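PDB 4PH8: aggregative adherence fimbrial subunit AggA from Escherichia coli O104:H4 str. C227-11, which is the major subunit of aggregative adherence fimbriae type I, probably polymerising through donor-strand complementation into surface fibres that probably bind host fibronectin. Local coordinates for residues F36-T41 against M128-A133; V53-T58 against L108-S113; P60-V65 against G92-I97. All blocks are in the same frame, centred on the assembly; numbering follows the deposited sequence.

Interaction 1 of 3, residues F36-T41 against M128-A133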
loop_
_atom_site.group_PDB
_atom_site.type_symbol
_atom_site.label_atom_id
_atom_site.label_comp_id
_atom_site.label_asym_id
_atom_site.label_seq_id
_atom_site.Cartn_x
_atom_site.Cartn_y
_atom_site.Cartn_z
ATOM N N PHE A 36 7.487 -3.387 6.412
ATOM C CA PHE A 36 6.693 -2.196 6.156
ATOM C C PHE A 36 5.309 -2.683 5.725
ATOM O O PHE A 36 5.198 -3.603 4.927
ATOM C CB PHE A 36 7.273 -1.339 5.030
ATOM C CG PHE A 36 8.732 -0.988 5.195
ATOM C CD1 PHE A 36 9.116 0.110 5.945
ATOM C CD2 PHE A 36 9.699 -1.715 4.546
ATOM C CE1 PHE A 36 10.453 0.444 6.081
ATOM C CE2 PHE A 36 11.052 -1.386 4.672
ATOM C CZ PHE A 36 11.417 -0.304 5.444
ATOM N N SER A 37 4.263 -2.072 6.252
ATOM C CA SER A 37 2.938 -2.494 5.901
ATOM C C SER A 37 1.997 -1.331 5.814
ATOM O O SER A 37 2.262 -0.245 6.339
ATOM C CB SER A 37 2.430 -3.515 6.885
ATOM O OG SER A 37 2.328 -2.986 8.173
ATOM N N ALA A 38 0.920 -1.573 5.078
ATOM C CA ALA A 38 -0.125 -0.600 4.836
ATOM C C ALA A 38 -1.478 -1.291 4.981
ATOM O O ALA A 38 -1.617 -2.496 4.744
ATOM C CB ALA A 38 0.011 0.005 3.452
ATOM N N LYS A 39 -2.468 -0.504 5.355
ATOM C CA LYS A 39 -3.813 -0.988 5.584
ATOM C C LYS A 39 -4.766 0.056 5.028
ATOM O O LYS A 39 -4.561 1.251 5.223
ATOM C CB LYS A 39 -4.008 -1.200 7.104
ATOM C CG LYS A 39 -5.421 -1.227 7.631
ATOM C CD LYS A 39 -5.478 -1.547 9.123
ATOM C CE LYS A 39 -4.947 -0.461 10.061
ATOM N NZ LYS A 39 -5.486 0.897 9.891
ATOM N N VAL A 40 -5.795 -0.399 4.318
ATOM C CA VAL A 40 -6.759 0.500 3.681
ATOM C C VAL A 40 -8.179 0.069 4.049
ATOM O O VAL A 40 -8.508 -1.113 4.060
ATOM C CB VAL A 40 -6.601 0.532 2.126
ATOM C CG1 VAL A 40 -7.478 1.625 1.540
ATOM C CG2 VAL A 40 -5.151 0.752 1.744
ATOM N N THR A 41 -9.022 1.043 4.355
ATOM C CA THR A 41 -10.418 0.757 4.635
ATOM C C THR A 41 -11.240 1.941 4.164
ATOM O O THR A 41 -10.711 2.906 3.593
ATOM C CB THR A 41 -10.645 0.438 6.135
ATOM O OG1 THR A 41 -11.957 -0.131 6.334
ATOM C CG2 THR A 41 -10.448 1.667 7.000
ATOM N N MET A 128 9.077 5.633 0.835
ATOM C CA MET A 128 8.346 4.724 -0.031
ATOM C C MET A 128 6.925 5.231 -0.161
ATOM O O MET A 128 6.210 5.309 0.824
ATOM C CB MET A 128 8.364 3.323 0.565
ATOM C CG MET A 128 7.594 2.279 -0.220
ATOM S SD MET A 128 8.163 0.606 0.165
ATOM C CE MET A 128 7.811 0.562 1.906
ATOM N N ILE A 129 6.550 5.610 -1.375
ATOM C CA ILE A 129 5.251 6.206 -1.626
ATOM C C ILE A 129 4.260 5.105 -1.895
ATOM O O ILE A 129 4.490 4.256 -2.754
ATOM C CB ILE A 129 5.281 7.112 -2.867
ATOM C CG1 ILE A 129 6.291 8.237 -2.677
ATOM C CG2 ILE A 129 3.908 7.691 -3.146
ATOM C CD1 ILE A 129 6.695 8.872 -3.990
ATOM N N LEU A 130 3.146 5.138 -1.179
ATOM C CA LEU A 130 2.061 4.228 -1.463
ATOM C C LEU A 130 0.824 5.002 -1.839
ATOM O O LEU A 130 0.548 6.077 -1.298
ATOM C CB LEU A 130 1.780 3.334 -0.271
ATOM C CG LEU A 130 2.887 2.359 0.111
ATOM C CD1 LEU A 130 2.391 1.505 1.253
ATOM C CD2 LEU A 130 3.325 1.484 -1.050
ATOM N N HIS A 131 0.094 4.449 -2.796
ATOM C CA HIS A 131 -1.151 5.026 -3.227
ATOM C C HIS A 131 -2.252 4.108 -2.773
ATOM O O HIS A 131 -2.097 2.886 -2.803
ATOM C CB HIS A 131 -1.192 5.100 -4.742
ATOM C CG HIS A 131 -0.266 6.114 -5.323
ATOM N ND1 HIS A 131 -0.670 7.399 -5.610
ATOM C CD2 HIS A 131 1.030 6.031 -5.704
ATOM C CE1 HIS A 131 0.337 8.063 -6.145
ATOM N NE2 HIS A 131 1.383 7.258 -6.197
ATOM N N ALA A 132 -3.380 4.690 -2.400
ATOM C CA ALA A 132 -4.553 3.907 -2.040
ATOM C C ALA A 132 -5.788 4.541 -2.651
ATOM O O ALA A 132 -5.835 5.753 -2.890
ATOM C CB ALA A 132 -4.708 3.816 -0.536
ATOM N N ALA A 133 -6.790 3.724 -2.911
ATOM C CA ALA A 133 -8.039 4.253 -3.437
ATOM C C ALA A 133 -9.218 3.425 -3.000
ATOM O O ALA A 133 -9.063 2.310 -2.491
ATOM C CB ALA A 133 -7.993 4.346 -4.968
#

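Interaction 2 of 3, residues V53-T58 against L108-S113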
loop_
_atom_site.group_PDB
_atom_site.type_symbol
_atom_site.label_atom_id
_atom_site.label_comp_id
_atom_site.label_asym_id
_atom_site.label_seq_id
_atom_site.Cartn_x
_atom_site.Cartn_y
_atom_site.Cartn_z
ATOM N N VAL A 53 -11.380 -1.468 -2.338
ATOM C CA VAL A 53 -10.229 -0.654 -2.029
ATOM C C VAL A 53 -9.007 -1.167 -2.762
ATOM O O VAL A 53 -8.947 -2.329 -3.167
ATOM C CB VAL A 53 -9.971 -0.529 -0.519
ATOM C CG1 VAL A 53 -11.071 0.272 0.138
ATOM C CG2 VAL A 53 -9.808 -1.888 0.155
ATOM N N TRP A 54 -8.047 -0.265 -2.944
ATOM C CA TRP A 54 -6.866 -0.505 -3.743
ATOM C C TRP A 54 -5.645 0.015 -3.025
ATOM O O TRP A 54 -5.725 0.977 -2.251
ATOM C CB TRP A 54 -6.955 0.243 -5.071
ATOM C CG TRP A 54 -8.069 -0.185 -5.946
ATOM C CD1 TRP A 54 -9.372 0.193 -5.855
ATOM C CD2 TRP A 54 -7.975 -1.051 -7.077
ATOM N NE1 TRP A 54 -10.110 -0.399 -6.863
ATOM C CE2 TRP A 54 -9.273 -1.166 -7.626
ATOM C CE3 TRP A 54 -6.923 -1.749 -7.676
ATOM C CZ2 TRP A 54 -9.544 -1.959 -8.742
ATOM C CZ3 TRP A 54 -7.190 -2.535 -8.786
ATOM C CH2 TRP A 54 -8.499 -2.630 -9.304
ATOM N N LEU A 55 -4.520 -0.620 -3.334
ATOM C CA LEU A 55 -3.226 -0.234 -2.852
ATOM C C LEU A 55 -2.222 -0.499 -3.955
ATOM O O LEU A 55 -2.271 -1.544 -4.609
ATOM C CB LEU A 55 -2.911 -1.070 -1.624
ATOM C CG LEU A 55 -1.790 -0.750 -0.685
ATOM C CD1 LEU A 55 -1.819 0.700 -0.211
ATOM C CD2 LEU A 55 -1.903 -1.690 0.507
ATOM N N TRP A 56 -1.313 0.443 -4.172
ATOM C CA TRP A 56 -0.279 0.254 -5.178
ATOM C C TRP A 56 0.917 1.140 -4.919
ATOM O O TRP A 56 0.814 2.146 -4.231
ATOM C CB TRP A 56 -0.815 0.448 -6.620
ATOM C CG TRP A 56 -1.212 1.852 -7.037
ATOM C CD1 TRP A 56 -0.470 2.724 -7.793
ATOM C CD2 TRP A 56 -2.468 2.518 -6.788
ATOM N NE1 TRP A 56 -1.173 3.886 -8.006
ATOM C CE2 TRP A 56 -2.401 3.786 -7.412
ATOM C CE3 TRP A 56 -3.627 2.171 -6.099
ATOM C CZ2 TRP A 56 -3.444 4.707 -7.352
ATOM C CZ3 TRP A 56 -4.671 3.090 -6.045
ATOM C CH2 TRP A 56 -4.567 4.348 -6.668
ATOM N N GLY A 57 2.045 0.743 -5.497
ATOM C CA GLY A 57 3.291 1.479 -5.406
ATOM C C GLY A 57 3.612 2.182 -6.714
ATOM O O GLY A 57 2.810 2.191 -7.656
ATOM N N THR A 58 4.803 2.764 -6.761
ATOM C CA THR A 58 5.223 3.615 -7.869
ATOM C C THR A 58 6.207 2.934 -8.820
ATOM O O THR A 58 6.631 3.538 -9.791
ATOM C CB THR A 58 5.892 4.891 -7.321
ATOM O OG1 THR A 58 6.990 4.524 -6.479
ATOM C CG2 THR A 58 4.887 5.711 -6.511
ATOM N N LEU A 108 -8.086 -4.031 3.831
ATOM C CA LEU A 108 -7.046 -4.550 2.960
ATOM C C LEU A 108 -5.713 -4.337 3.657
ATOM O O LEU A 108 -5.380 -3.207 4.014
ATOM C CB LEU A 108 -7.042 -3.785 1.648
ATOM C CG LEU A 108 -5.909 -4.052 0.653
ATOM C CD1 LEU A 108 -5.766 -5.525 0.362
ATOM C CD2 LEU A 108 -6.187 -3.286 -0.630
ATOM N N ASN A 109 -4.966 -5.417 3.863
ATOM C CA ASN A 109 -3.643 -5.347 4.476
ATOM C C ASN A 109 -2.613 -5.891 3.495
ATOM O O ASN A 109 -2.846 -6.895 2.799
ATOM C CB ASN A 109 -3.593 -6.143 5.800
ATOM C CG ASN A 109 -4.158 -5.370 6.992
ATOM O OD1 ASN A 109 -3.505 -4.468 7.500
ATOM N ND2 ASN A 109 -5.364 -5.734 7.449
ATOM N N ALA A 110 -1.484 -5.202 3.421
ATOM C CA ALA A 110 -0.361 -5.610 2.586
ATOM C C ALA A 110 0.943 -5.217 3.247
ATOM O O ALA A 110 1.016 -4.246 4.022
ATOM C CB ALA A 110 -0.439 -4.991 1.207
ATOM N N SER A 111 1.973 -5.982 2.922
ATOM C CA SER A 111 3.309 -5.724 3.441
ATOM C C SER A 111 4.435 -6.034 2.452
ATOM O O SER A 111 4.259 -6.755 1.470
ATOM C CB SER A 111 3.519 -6.519 4.719
ATOM O OG SER A 111 3.602 -7.901 4.448
ATOM N N VAL A 112 5.585 -5.411 2.700
ATOM C CA VAL A 112 6.822 -5.750 2.008
ATOM C C VAL A 112 7.900 -5.903 3.056
ATOM O O VAL A 112 7.703 -5.558 4.230
ATOM C CB VAL A 112 7.244 -4.693 0.958
ATOM C CG1 VAL A 112 6.264 -4.659 -0.207
ATOM C CG2 VAL A 112 7.438 -3.302 1.578
ATOM N N SER A 113 9.045 -6.416 2.630
ATOM C CA SER A 113 10.174 -6.590 3.528
ATOM C C SER A 113 11.477 -6.312 2.804
ATOM O O SER A 113 11.629 -6.646 1.618
ATOM C CB SER A 113 10.182 -8.010 4.089
ATOM O OG SER A 113 11.213 -8.156 5.056
#

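Interaction 3 of 3, residues P60-V65 against G92-I97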
loop_
_atom_site.group_PDB
_atom_site.type_symbol
_atom_site.label_atom_id
_atom_site.label_comp_id
_atom_site.label_asym_id
_atom_site.label_seq_id
_atom_site.Cartn_x
_atom_site.Cartn_y
_atom_site.Cartn_z
ATOM N N PRO A 60 7.827 -0.488 -11.240
ATOM C CA PRO A 60 7.314 -1.275 -12.361
ATOM C C PRO A 60 6.270 -2.247 -11.858
ATOM O O PRO A 60 6.408 -2.788 -10.758
ATOM C CB PRO A 60 8.544 -2.013 -12.893
ATOM C CG PRO A 60 9.545 -1.975 -11.796
ATOM C CD PRO A 60 9.238 -0.776 -10.942
ATOM N N ALA A 61 5.206 -2.414 -12.633
ATOM C CA ALA A 61 4.107 -3.297 -12.268
ATOM C C ALA A 61 3.504 -2.921 -10.910
ATOM O O ALA A 61 2.957 -3.765 -10.251
ATOM C CB ALA A 61 4.561 -4.749 -12.255
ATOM N N ASN A 62 3.589 -1.641 -10.556
ATOM C CA ASN A 62 3.046 -1.090 -9.305
ATOM C C ASN A 62 3.679 -1.677 -8.052
ATOM O O ASN A 62 3.097 -1.623 -6.962
ATOM C CB ASN A 62 1.535 -1.198 -9.311
ATOM C CG ASN A 62 0.919 -0.370 -10.426
ATOM O OD1 ASN A 62 1.136 0.842 -10.509
ATOM N ND2 ASN A 62 0.165 -1.013 -11.292
ATOM N N LYS A 63 4.909 -2.165 -8.190
ATOM C CA LYS A 63 5.667 -2.641 -7.036
ATOM C C LYS A 63 6.048 -1.457 -6.138
ATOM O O LYS A 63 6.002 -0.302 -6.542
ATOM C CB LYS A 63 6.883 -3.475 -7.465
ATOM C CG LYS A 63 6.470 -4.828 -8.007
ATOM C CD LYS A 63 7.620 -5.705 -8.476
ATOM C CE LYS A 63 7.063 -6.903 -9.237
ATOM N NZ LYS A 63 8.113 -7.782 -9.816
ATOM N N TRP A 64 6.348 -1.748 -4.886
ATOM C CA TRP A 64 6.618 -0.696 -3.922
ATOM C C TRP A 64 8.088 -0.341 -3.976
ATOM O O TRP A 64 8.916 -1.227 -4.023
ATOM C CB TRP A 64 6.244 -1.192 -2.529
ATOM C CG TRP A 64 4.787 -1.566 -2.356
ATOM C CD1 TRP A 64 3.843 -1.753 -3.327
ATOM C CD2 TRP A 64 4.133 -1.837 -1.111
ATOM N NE1 TRP A 64 2.633 -2.104 -2.761
ATOM C CE2 TRP A 64 2.785 -2.157 -1.401
ATOM C CE3 TRP A 64 4.549 -1.816 0.223
ATOM C CZ2 TRP A 64 1.859 -2.470 -0.406
ATOM C CZ3 TRP A 64 3.621 -2.125 1.217
ATOM C CH2 TRP A 64 2.285 -2.456 0.888
ATOM N N VAL A 65 8.410 0.954 -3.999
ATOM C CA VAL A 65 9.810 1.390 -4.156
ATOM C C VAL A 65 10.309 2.124 -2.911
ATOM O O VAL A 65 9.799 3.177 -2.552
ATOM C CB VAL A 65 9.986 2.284 -5.400
ATOM C CG1 VAL A 65 11.448 2.682 -5.583
ATOM C CG2 VAL A 65 9.459 1.572 -6.636
ATOM N N GLY A 92 -1.972 -11.727 -10.901
ATOM C CA GLY A 92 -0.602 -11.564 -10.449
ATOM C C GLY A 92 0.425 -11.156 -11.488
ATOM O O GLY A 92 1.616 -11.166 -11.199
ATOM N N THR A 93 -0.004 -10.794 -12.693
ATOM C CA THR A 93 0.928 -10.238 -13.671
ATOM C C THR A 93 1.299 -8.800 -13.299
ATOM O O THR A 93 2.333 -8.299 -13.725
ATOM C CB THR A 93 0.370 -10.311 -15.108
ATOM O OG1 THR A 93 -0.903 -9.660 -15.169
ATOM C CG2 THR A 93 0.200 -11.756 -15.537
ATOM N N ASP A 94 0.460 -8.159 -12.481
ATOM C CA ASP A 94 0.741 -6.833 -11.931
ATOM C C ASP A 94 0.596 -6.858 -10.402
ATOM O O ASP A 94 -0.171 -7.663 -9.864
ATOM C CB ASP A 94 -0.218 -5.808 -12.519
ATOM C CG ASP A 94 0.246 -4.396 -12.285
ATOM O OD1 ASP A 94 1.183 -3.960 -13.011
ATOM O OD2 ASP A 94 -0.309 -3.744 -11.377
ATOM N N ALA A 95 1.324 -5.983 -9.713
ATOM C CA ALA A 95 1.325 -5.980 -8.240
ATOM C C ALA A 95 0.278 -5.051 -7.625
ATOM O O ALA A 95 0.167 -4.994 -6.405
ATOM C CB ALA A 95 2.701 -5.629 -7.701
ATOM N N LYS A 96 -0.482 -4.320 -8.437
ATOM C CA LYS A 96 -1.576 -3.507 -7.891
ATOM C C LYS A 96 -2.565 -4.427 -7.166
ATOM O O LYS A 96 -2.872 -5.517 -7.631
ATOM C CB LYS A 96 -2.253 -2.691 -8.988
ATOM C CG LYS A 96 -3.444 -1.873 -8.536
ATOM C CD LYS A 96 -3.939 -0.949 -9.640
ATOM C CE LYS A 96 -3.039 0.252 -9.826
ATOM N NZ LYS A 96 -3.464 1.033 -11.023
ATOM N N ILE A 97 -3.032 -3.991 -6.001
ATOM C CA ILE A 97 -3.850 -4.828 -5.133
ATOM C C ILE A 97 -5.239 -4.250 -5.001
ATOM O O ILE A 97 -5.377 -3.042 -4.865
ATOM C CB ILE A 97 -3.235 -4.840 -3.721
ATOM C CG1 ILE A 97 -1.750 -5.212 -3.799
ATOM C CG2 ILE A 97 -4.022 -5.762 -2.797
ATOM C CD1 ILE A 97 -0.939 -4.665 -2.634
HETATM O O HOH W 1 1.186 -2.777 -5.175
HETATM O O HOH W 2 -1.111 2.784 -11.629
#

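Interaction 1 of 3, residues F36-T41 against M128-A133
The contact between F36-T41 and M128-A133 is carried by apolar side chains: two strands run 17° from parallel, their axes 8.0 Å apart, and face each other across the core of a beta sandwich. Three pairs in register carry it, F36 with M128, A38 with L130 and V40 with A132. The gap between the backbones narrows along the chain direction, and the size of the side chains follows it. At the wide end M128 leaves with CG anti to the backbone N (chi1 178°) and bends at chi3 (61°), which brings its methyl CE against CB of F36, 3.7 Å away, and obliquely to the phenyl ring. In the middle one branch of L130 does the work: CD1 stands tip to tip with the methyl of A38, L130 CD1 to A38 CB being 3.6 Å. At the narrow end V40 straddles the methyl of A132, with CG2 at 3.8 Å and CG1 at 4.1 Å from A132 CB. On the outer face of its sheet, H131 stacks its ring on W56. Strand 34-41 pairs antiparallel with 17-20 and 108-114, while strand 124-138 lies between 52-68 and 141-155. W64 and I151 reach the same layer, W64 against M128 and L130, I151 against F36 and L130.

Interaction 2 of 3, residues V53-T58 against L108-S113
Strands 53-56 and 108-113 run almost parallel, 11° apart with axes 8.3 Å from each other, V53 lying opposite L108 and L55 opposite A110. That spacing belongs to the facing layers of the beta sandwich of this fimbrial subunit, where side chains rather than backbone bonds join the strands. L108 contributes most. Its CG is anti to the backbone N, which carries the side chain past V53, the two sliding by each other in opposite directions. V53 CG2, in the crowded position between its own N and carbonyl carbon, meets L108 CB at 3.7 Å. Farther along the side chain, L108 CD2 lies 3.9 Å from the backbone O of V53 and 4.1 Å from the side-chain atom CB of L55, and so sits between the side chains of V53 and L55. The indole of W54, on the other side of its strand, takes no part in this layer and meets the ring of Y98 instead. W64 covers L55 and A110 from the same interior, and V40 packs on both V53 and L55. L55 itself holds CG anti to the backbone N (chi1 -166°) and turns at chi2 (51°), a course that brings its CD2 methyl to 3.7 Å from A110 CB.

Interaction 3 of 3, residues P60-V65 against G92-I97
Both A61 and N62 have positive phi, near 60°, at the corners of a beta turn closed by K63 N donating to P60 O at 3.0 Å, and this turns the carbonyl of A61 and the side chain of N62 toward the 92-97 loop. D94 answers with CG anti to its backbone N (chi1 -165°), swinging the carboxylate back over A61. N62 ND2 then donates to D94 OD2 at 2.8 Å in a nearly straight bond, 168° at the hydrogen; the acceptor lies in the amide plane and offers its syn lone pair, although the amide and carboxylate planes are steeply inclined. The same OD2 takes K96 N at 3.0 Å from above the carboxylate plane, closing an Asx turn. Two N-H donors thus grip the one oxygen OD2 and fix how the carboxylate is turned. This joins the turn interrupting strand 52-68 to the loop leading into strand 97-100. A95 N adds a backbone bond to A61 O, 2.8 Å long and in the carbonyl plane. One water donates to N62 O and A95 O and accepts from W64 NE1 in the indole plane. K96 runs alongside N62; it makes a cation-pi contact with W56, and its NZ donates to a second water, which donates in turn to N62 OD1.

Overall arrangement
Strand 52-68 carries a segment of interactions 2 and 3 and pairs with 124-138, used by interaction 1. Interactions 1 and 2 have centres about 5 Å apart, each about 3 Å from the centre of the folded chain, and cross the same sandwich interior, 34-41 neighbouring 108-114 and 52-68 neighbouring 124-138. The centre of interaction 3 is about 9 Å from that of interaction 2 and about 13 Å from that of interaction 1, where 52-68 is interrupted. Along the chain the pairings are enclosed one within another, 60-65 with 92-97 innermost and 36-41 with 128-133 outermost. Residues far apart in sequence thus meet in one interior, and W64, packing on L130, A38 and V112, joins the turn to it.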